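Local coordinates for LIP (Serratia marcescens, PDB 4A1R), which is a membrane-bound lipoprotein of the TssJ family that forms part of the type VI secretion system, probably within its envelope-spanning complex, at residues Phe50-Asp55 with Lys104-Ser109; Asn54-Lys57 with Ser63-Asp66. One frame throughout, in Å; residues are numbered along the deposited sequence.

Interaction 1 (Phe50-Asp55 with Lys104-Ser109); sequences FSLQND and KTWRIS
In this beta-sandwich of the TssJ lipoprotein family, helix 49-60 lies over the outer face of the antiparallel sheet, and Leu52 drops from it onto Trp106, just before the edge strand 107-111, and Arg107, its first residue. The contact is narrow: one methyl, Leu52 CD1, does all the touching, while the backbones stay well apart, with Leu52 CA 10.3 Å from Arg107 CA. CD1 meets the rim of the indole, 4.0 Å from Trp106 CZ3 and close to the ring plane, so neither face of the indole is used by the leucine. The same methyl lies 4.2 Å from Arg107 NH1, approaching that group obliquely. Leu52 gets there with CG anti to its carbonyl carbon (chi1 -75°) and an extended second torsion that carries CD1 out toward the strand. Elsewhere Leu52 packs on Ile95 of strand 91-96 and on Val59 and Leu60 of its own helix, so this buried side chain fills the interface between helix and sheet.

The CH2 corner of the indole's six-membered ring sits over the Arg107 guanidinium, the two planes tilted against each other, and the indole also meets the Phe49 ring edge-to-face. Arg107 NH1 is hydrogen-bonded to the carbonyl oxygens of Phe44 and Ala47, bonds that tie the guanidinium to helix 42-46 and to the turn that leads into helix 49-60. No hydrogen bond joins the helical segment to the strand segment. Trp106 CH2 lies 3.4 Å above the guanidinium plane, over its centre.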
ATOM      1  N   PHE A  50      -8.034  11.612  -8.727  1.00 27.88           N
ATOM      2  CA  PHE A  50      -8.418  12.811  -7.961  1.00 29.24           C
ATOM      3  C   PHE A  50      -9.288  12.518  -6.746  1.00 28.17           C
ATOM      4  O   PHE A  50      -9.013  13.029  -5.650  1.00 35.71           O
ATOM      5  CB  PHE A  50      -9.131  13.844  -8.826  1.00 28.54           C
ATOM      6  CG  PHE A  50      -9.455  15.114  -8.067  1.00 36.30           C
ATOM      7  CD1 PHE A  50      -8.474  16.076  -7.850  1.00 33.25           C
ATOM      8  CD2 PHE A  50     -10.707  15.305  -7.524  1.00 34.12           C
ATOM      9  CE1 PHE A  50      -8.759  17.232  -7.136  1.00 34.43           C
ATOM     10  CE2 PHE A  50     -10.998  16.464  -6.800  1.00 34.91           C
ATOM     11  CZ  PHE A  50     -10.025  17.421  -6.616  1.00 35.77           C
ATOM     12  N   SER A  51     -10.323  11.699  -6.946  1.00 28.29           N
ATOM     13  CA  SER A  51     -11.255  11.292  -5.882  1.00 34.94           C
ATOM     14  C   SER A  51     -10.555  10.701  -4.670  1.00 32.96           C
ATOM     15  O   SER A  51     -10.806  11.105  -3.546  1.00 33.69           O
ATOM     16  CB  SER A  51     -12.254  10.272  -6.419  1.00 35.29           C
ATOM     17  OG  SER A  51     -13.090  10.883  -7.375  1.00 49.66           O
ATOM     18  N   LEU A  52      -9.680   9.735  -4.921  1.00 30.55           N
ATOM     19  CA  LEU A  52      -8.878   9.120  -3.885  1.00 25.79           C
ATOM     20  C   LEU A  52      -7.970  10.131  -3.201  1.00 30.54           C
ATOM     21  O   LEU A  52      -7.855  10.126  -1.966  1.00 32.69           O
ATOM     22  CB  LEU A  52      -8.031   7.987  -4.496  1.00 24.33           C
ATOM     23  CG  LEU A  52      -8.716   6.681  -4.864  1.00 28.49           C
ATOM     24  CD1 LEU A  52      -7.732   5.724  -5.544  1.00 23.98           C
ATOM     25  CD2 LEU A  52      -9.337   6.025  -3.626  1.00 30.15           C
ATOM     26  N   GLN A  53      -7.318  10.993  -3.990  1.00 25.69           N
ATOM     27  CA  GLN A  53      -6.392  11.972  -3.427  1.00 25.36           C
ATOM     28  C   GLN A  53      -7.109  13.017  -2.563  1.00 31.64           C
ATOM     29  O   GLN A  53      -6.648  13.355  -1.471  1.00 33.76           O
ATOM     30  CB  GLN A  53      -5.628  12.690  -4.530  1.00 23.23           C
ATOM     31  CG  GLN A  53      -4.590  13.690  -4.029  1.00 23.50           C
ATOM     32  CD  GLN A  53      -4.005  14.488  -5.178  1.00 22.92           C
ATOM     33  OE1 GLN A  53      -4.741  15.177  -5.892  1.00 26.11           O
ATOM     34  NE2 GLN A  53      -2.700  14.433  -5.341  1.00 26.93           N
ATOM     35  N   ASN A  54      -8.220  13.539  -3.063  1.00 30.09           N
ATOM     36  CA  ASN A  54      -8.922  14.613  -2.349  1.00 36.99           C
ATOM     37  C   ASN A  54      -9.887  14.185  -1.244  1.00 44.23           C
ATOM     38  O   ASN A  54     -10.053  14.909  -0.253  1.00 35.43           O
ATOM     39  CB  ASN A  54      -9.720  15.427  -3.382  0.50 33.10           C
ATOM     40  CG  ASN A  54     -10.425  16.634  -2.778  0.50 33.33           C
ATOM     41  OD1 ASN A  54     -11.641  16.793  -2.907  0.50 28.37           O
ATOM     42  ND2 ASN A  54      -9.659  17.492  -2.122  0.50 32.52           N
ATOM     43  N   ASP A  55     -10.513  13.022  -1.386  1.00 41.00           N
ATOM     44  CA  ASP A  55     -11.381  12.535  -0.316  1.00 41.43           C
ATOM     45  C   ASP A  55     -11.676  11.055  -0.432  1.00 32.47           C
ATOM     46  O   ASP A  55     -12.741  10.657  -0.920  1.00 35.80           O
ATOM     47  CB  ASP A  55     -12.674  13.355  -0.230  1.00 48.41           C
ATOM     48  CG  ASP A  55     -13.534  12.975   0.962  1.00 51.95           C
ATOM     49  OD1 ASP A  55     -12.992  12.482   1.974  1.00 57.37           O
ATOM     50  OD2 ASP A  55     -14.761  13.179   0.883  1.00 54.11           O
ATOM     51  N   LYS A 104       1.776   4.895 -15.478  1.00 35.14           N
ATOM     52  CA  LYS A 104       2.417   4.442 -14.244  1.00 29.34           C
ATOM     53  C   LYS A 104       1.456   3.585 -13.441  1.00 27.63           C
ATOM     54  O   LYS A 104       0.234   3.813 -13.456  1.00 26.36           O
ATOM     55  CB  LYS A 104       2.890   5.627 -13.390  1.00 34.05           C
ATOM     56  CG  LYS A 104       3.761   6.628 -14.119  1.00 30.01           C
ATOM     57  CD  LYS A 104       5.194   6.618 -13.662  1.00 25.12           C
ATOM     58  CE  LYS A 104       5.957   7.794 -14.264  1.00 26.42           C
ATOM     59  NZ  LYS A 104       5.211   8.309 -15.474  1.00 25.94           N
ATOM     60  N   THR A 105       1.994   2.574 -12.753  1.00 26.18           N
ATOM     61  CA  THR A 105       1.171   1.797 -11.823  1.00 25.91           C
ATOM     62  C   THR A 105       1.181   2.571 -10.499  1.00 27.24           C
ATOM     63  O   THR A 105       2.040   2.352  -9.633  1.00 25.24           O
ATOM     64  CB  THR A 105       1.696   0.335 -11.671  1.00 27.49           C
ATOM     65  OG1 THR A 105       1.803  -0.261 -12.976  1.00 27.27           O
ATOM     66  CG2 THR A 105       0.728  -0.516 -10.806  1.00 27.22           C
ATOM     67  N   TRP A 106       0.246   3.514 -10.382  1.00 28.33           N
ATOM     68  CA  TRP A 106       0.201   4.407  -9.214  1.00 25.28           C
ATOM     69  C   TRP A 106      -0.635   3.855  -8.093  1.00 21.62           C
ATOM     70  O   TRP A 106      -0.691   4.443  -7.002  1.00 19.54           O
ATOM     71  CB  TRP A 106      -0.306   5.806  -9.613  1.00 25.23           C
ATOM     72  CG  TRP A 106      -1.625   5.861 -10.351  1.00 23.28           C
ATOM     73  CD1 TRP A 106      -1.797   5.988 -11.735  1.00 25.91           C
ATOM     74  CD2 TRP A 106      -2.996   5.866  -9.799  1.00 24.69           C
ATOM     75  NE1 TRP A 106      -3.115   6.059 -12.056  1.00 21.99           N
ATOM     76  CE2 TRP A 106      -3.893   5.979 -10.950  1.00 26.12           C
ATOM     77  CE3 TRP A 106      -3.550   5.808  -8.507  1.00 19.37           C
ATOM     78  CZ2 TRP A 106      -5.277   6.015 -10.805  1.00 23.21           C
ATOM     79  CZ3 TRP A 106      -4.949   5.828  -8.380  1.00 20.51           C
ATOM     80  CH2 TRP A 106      -5.792   5.919  -9.498  1.00 22.88           C
ATOM     81  N   ARG A 107      -1.341   2.758  -8.355  1.00 21.11           N
ATOM     82  CA  ARG A 107      -2.129   2.058  -7.293  1.00 20.73           C
ATOM     83  C   ARG A 107      -1.939   0.539  -7.361  1.00 28.92           C
ATOM     84  O   ARG A 107      -1.921  -0.057  -8.471  1.00 22.17           O
ATOM     85  CB  ARG A 107      -3.601   2.434  -7.437  1.00 22.79           C
ATOM     86  CG  ARG A 107      -4.645   1.363  -7.221  1.00 33.73           C
ATOM     87  CD  ARG A 107      -6.039   1.857  -7.637  1.00 31.28           C
ATOM     88  NE  ARG A 107      -6.177   2.066  -9.086  1.00 26.35           N
ATOM     89  CZ  ARG A 107      -7.167   2.743  -9.665  1.00 26.40           C
ATOM     90  NH1 ARG A 107      -8.158   3.271  -8.937  1.00 25.02           N
ATOM     91  NH2 ARG A 107      -7.170   2.891 -10.989  1.00 27.90           N
ATOM     92  N   ILE A 108      -1.783  -0.089  -6.190  1.00 28.76           N
ATOM     93  CA  ILE A 108      -1.835  -1.557  -6.105  1.00 30.93           C
ATOM     94  C   ILE A 108      -2.704  -1.971  -4.914  1.00 30.71           C
ATOM     95  O   ILE A 108      -2.835  -1.233  -3.926  1.00 23.94           O
ATOM     96  CB  ILE A 108      -0.439  -2.239  -6.018  1.00 27.40           C
ATOM     97  CG1 ILE A 108       0.290  -1.898  -4.696  1.00 24.08           C
ATOM     98  CG2 ILE A 108       0.412  -2.032  -7.281  1.00 26.42           C
ATOM     99  CD1 ILE A 108       1.662  -2.530  -4.521  1.00 30.62           C
ATOM    100  N   SER A 109      -3.324  -3.136  -5.036  1.00 29.36           N
ATOM    101  CA  SER A 109      -4.106  -3.757  -3.965  1.00 27.33           C
ATOM    102  C   SER A 109      -3.452  -5.075  -3.587  1.00 37.37           C
ATOM    103  O   SER A 109      -3.179  -5.913  -4.453  1.00 39.85           O
ATOM    104  CB  SER A 109      -5.513  -4.034  -4.453  1.00 37.17           C
ATOM    105  OG  SER A 109      -6.310  -4.510  -3.379  1.00 48.37           O
TER

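Interaction 2 (Asn54-Lys57 with Ser63-Asp66); sequences NDAK and SLLD
Leu64, the first residue of strand 64-72, buries the most surface here, and it does so by laying CD2 against the backbone of helix 49-60 where Ala56 passes into Lys57. The methyl is 3.8 Å from Lys57 N and 4.1 Å from Ala56 C, so it rests on the peptide link as much as on any side chain. With CG anti to the backbone N (chi1 177°), the leucine reaches out from the strand toward the helix. Ala56 adds its small methyl, CB lying 4.2 Å from Leu64 CD2, and this buried alanine also touches Arg34 of strand 31-38. Of the Lys57 side chain, the root takes part, with CB 4.1 Å from the same CD2. Beyond CG the lysine runs extended and leads its amine away from the leucine. On the strand side, Leu64 packs on Leu36, while the next two residues, Leu65 and Asp66, both face Leu37 in a classic beta bulge. Neither a hydrogen bond nor a charge pair links the two segments: the contact is van der Waals packing of a single methyl, which implies that it rests on shape and apolar burial while the lysine amine stays outside it.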
ATOM      1  N   ASN A  54      -8.220  13.539  -3.063  1.00 30.09           N
ATOM      2  CA  ASN A  54      -8.922  14.613  -2.349  1.00 36.99           C
ATOM      3  C   ASN A  54      -9.887  14.185  -1.244  1.00 44.23           C
ATOM      4  O   ASN A  54     -10.053  14.909  -0.253  1.00 35.43           O
ATOM      5  CB  ASN A  54      -9.720  15.427  -3.382  0.50 33.10           C
ATOM      6  CG  ASN A  54     -10.425  16.634  -2.778  0.50 33.33           C
ATOM      7  OD1 ASN A  54     -11.641  16.793  -2.907  0.50 28.37           O
ATOM      8  ND2 ASN A  54      -9.659  17.492  -2.122  0.50 32.52           N
ATOM      9  N   ASP A  55     -10.513  13.022  -1.386  1.00 41.00           N
ATOM     10  CA  ASP A  55     -11.381  12.535  -0.316  1.00 41.43           C
ATOM     11  C   ASP A  55     -11.676  11.055  -0.432  1.00 32.47           C
ATOM     12  O   ASP A  55     -12.741  10.657  -0.920  1.00 35.80           O
ATOM     13  CB  ASP A  55     -12.674  13.355  -0.230  1.00 48.41           C
ATOM     14  CG  ASP A  55     -13.534  12.975   0.962  1.00 51.95           C
ATOM     15  OD1 ASP A  55     -12.992  12.482   1.974  1.00 57.37           O
ATOM     16  OD2 ASP A  55     -14.761  13.179   0.883  1.00 54.11           O
ATOM     17  N   ALA A  56     -10.742  10.248   0.064  1.00 30.37           N
ATOM     18  CA  ALA A  56     -10.802   8.809  -0.075  1.00 30.78           C
ATOM     19  C   ALA A  56     -12.041   8.234   0.624  1.00 34.59           C
ATOM     20  O   ALA A  56     -12.749   7.422   0.043  1.00 31.00           O
ATOM     21  CB  ALA A  56      -9.509   8.167   0.424  1.00 28.78           C
ATOM     22  N   LYS A  57     -12.319   8.704   1.839  1.00 31.15           N
ATOM     23  CA  LYS A  57     -13.474   8.209   2.627  1.00 44.01           C
ATOM     24  C   LYS A  57     -14.805   8.371   1.892  1.00 40.94           C
ATOM     25  O   LYS A  57     -15.630   7.462   1.902  1.00 46.62           O
ATOM     26  CB  LYS A  57     -13.538   8.861   4.028  1.00 52.84           C
ATOM     27  CG  LYS A  57     -13.814  10.361   4.023  1.00 56.59           C
ATOM     28  CD  LYS A  57     -14.096  10.908   5.414  1.00 61.48           C
ATOM     29  CE  LYS A  57     -14.892  12.195   5.321  1.00 66.15           C
ATOM     30  NZ  LYS A  57     -15.554  12.522   6.611  1.00 62.96           N
ATOM     31  N   SER A  63     -15.933   0.821   2.666  1.00 33.58           N
ATOM     32  CA  SER A  63     -14.805  -0.013   2.281  1.00 33.10           C
ATOM     33  C   SER A  63     -13.482   0.456   2.895  1.00 23.31           C
ATOM     34  O   SER A  63     -12.562  -0.333   3.021  1.00 30.58           O
ATOM     35  CB  SER A  63     -14.698  -0.229   0.763  1.00 36.11           C
ATOM     36  OG  SER A  63     -14.056   0.862   0.113  1.00 35.31           O
ATOM     37  N   LEU A  64     -13.424   1.707   3.339  1.00 28.32           N
ATOM     38  CA  LEU A  64     -12.198   2.226   3.919  1.00 30.29           C
ATOM     39  C   LEU A  64     -12.179   2.121   5.450  1.00 26.85           C
ATOM     40  O   LEU A  64     -12.923   2.799   6.156  1.00 35.85           O
ATOM     41  CB  LEU A  64     -11.921   3.654   3.435  1.00 24.66           C
ATOM     42  CG  LEU A  64     -10.695   4.379   4.024  1.00 27.39           C
ATOM     43  CD1 LEU A  64      -9.374   3.763   3.596  1.00 24.14           C
ATOM     44  CD2 LEU A  64     -10.734   5.881   3.751  1.00 29.56           C
ATOM     45  N   LEU A  65     -11.299   1.264   5.933  1.00 29.61           N
ATOM     46  CA  LEU A  65     -11.116   1.078   7.358  1.00 30.02           C
ATOM     47  C   LEU A  65     -10.142   2.070   7.948  1.00 33.28           C
ATOM     48  O   LEU A  65     -10.415   2.665   8.983  1.00 38.85           O
ATOM     49  CB  LEU A  65     -10.641  -0.346   7.645  1.00 30.25           C
ATOM     50  CG  LEU A  65     -11.615  -1.456   7.240  1.00 34.49           C
ATOM     51  CD1 LEU A  65     -11.138  -2.797   7.774  1.00 37.36           C
ATOM     52  CD2 LEU A  65     -13.031  -1.141   7.711  1.00 39.33           C
ATOM     53  N   ASP A  66      -8.995   2.249   7.305  1.00 27.36           N
ATOM     54  CA  ASP A  66      -7.927   3.047   7.916  1.00 33.57           C
ATOM     55  C   ASP A  66      -7.034   3.586   6.797  1.00 24.04           C
ATOM     56  O   ASP A  66      -6.982   2.968   5.754  1.00 25.22           O
ATOM     57  CB  ASP A  66      -7.087   2.131   8.822  1.00 33.17           C
ATOM     58  CG  ASP A  66      -6.431   2.873   9.956  1.00 46.53           C
ATOM     59  OD1 ASP A  66      -6.633   4.104  10.066  1.00 38.83           O
ATOM     60  OD2 ASP A  66      -5.710   2.219  10.741  1.00 42.32           O
TER

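In the fold
From the N terminus, the chain passes through strands 9-16 and 31-38 and the short helix 42-46 before entering helix 49-60, from which both contacts start. Interaction 2 closes a short loop, joining the helix to the beginning of the next strand, 64-72, after a short turn. Interaction 1 closes a much longer one, reaching past strands 64-72, 79-84 and 91-96 to strand 107-111. The short loop therefore lies within the sequence span of the long one, and the two share Asn54 and Asp55. Because 64-72 and 107-111 are the outermost strands of the same antiparallel sheet, the helix is tied to both of its edges.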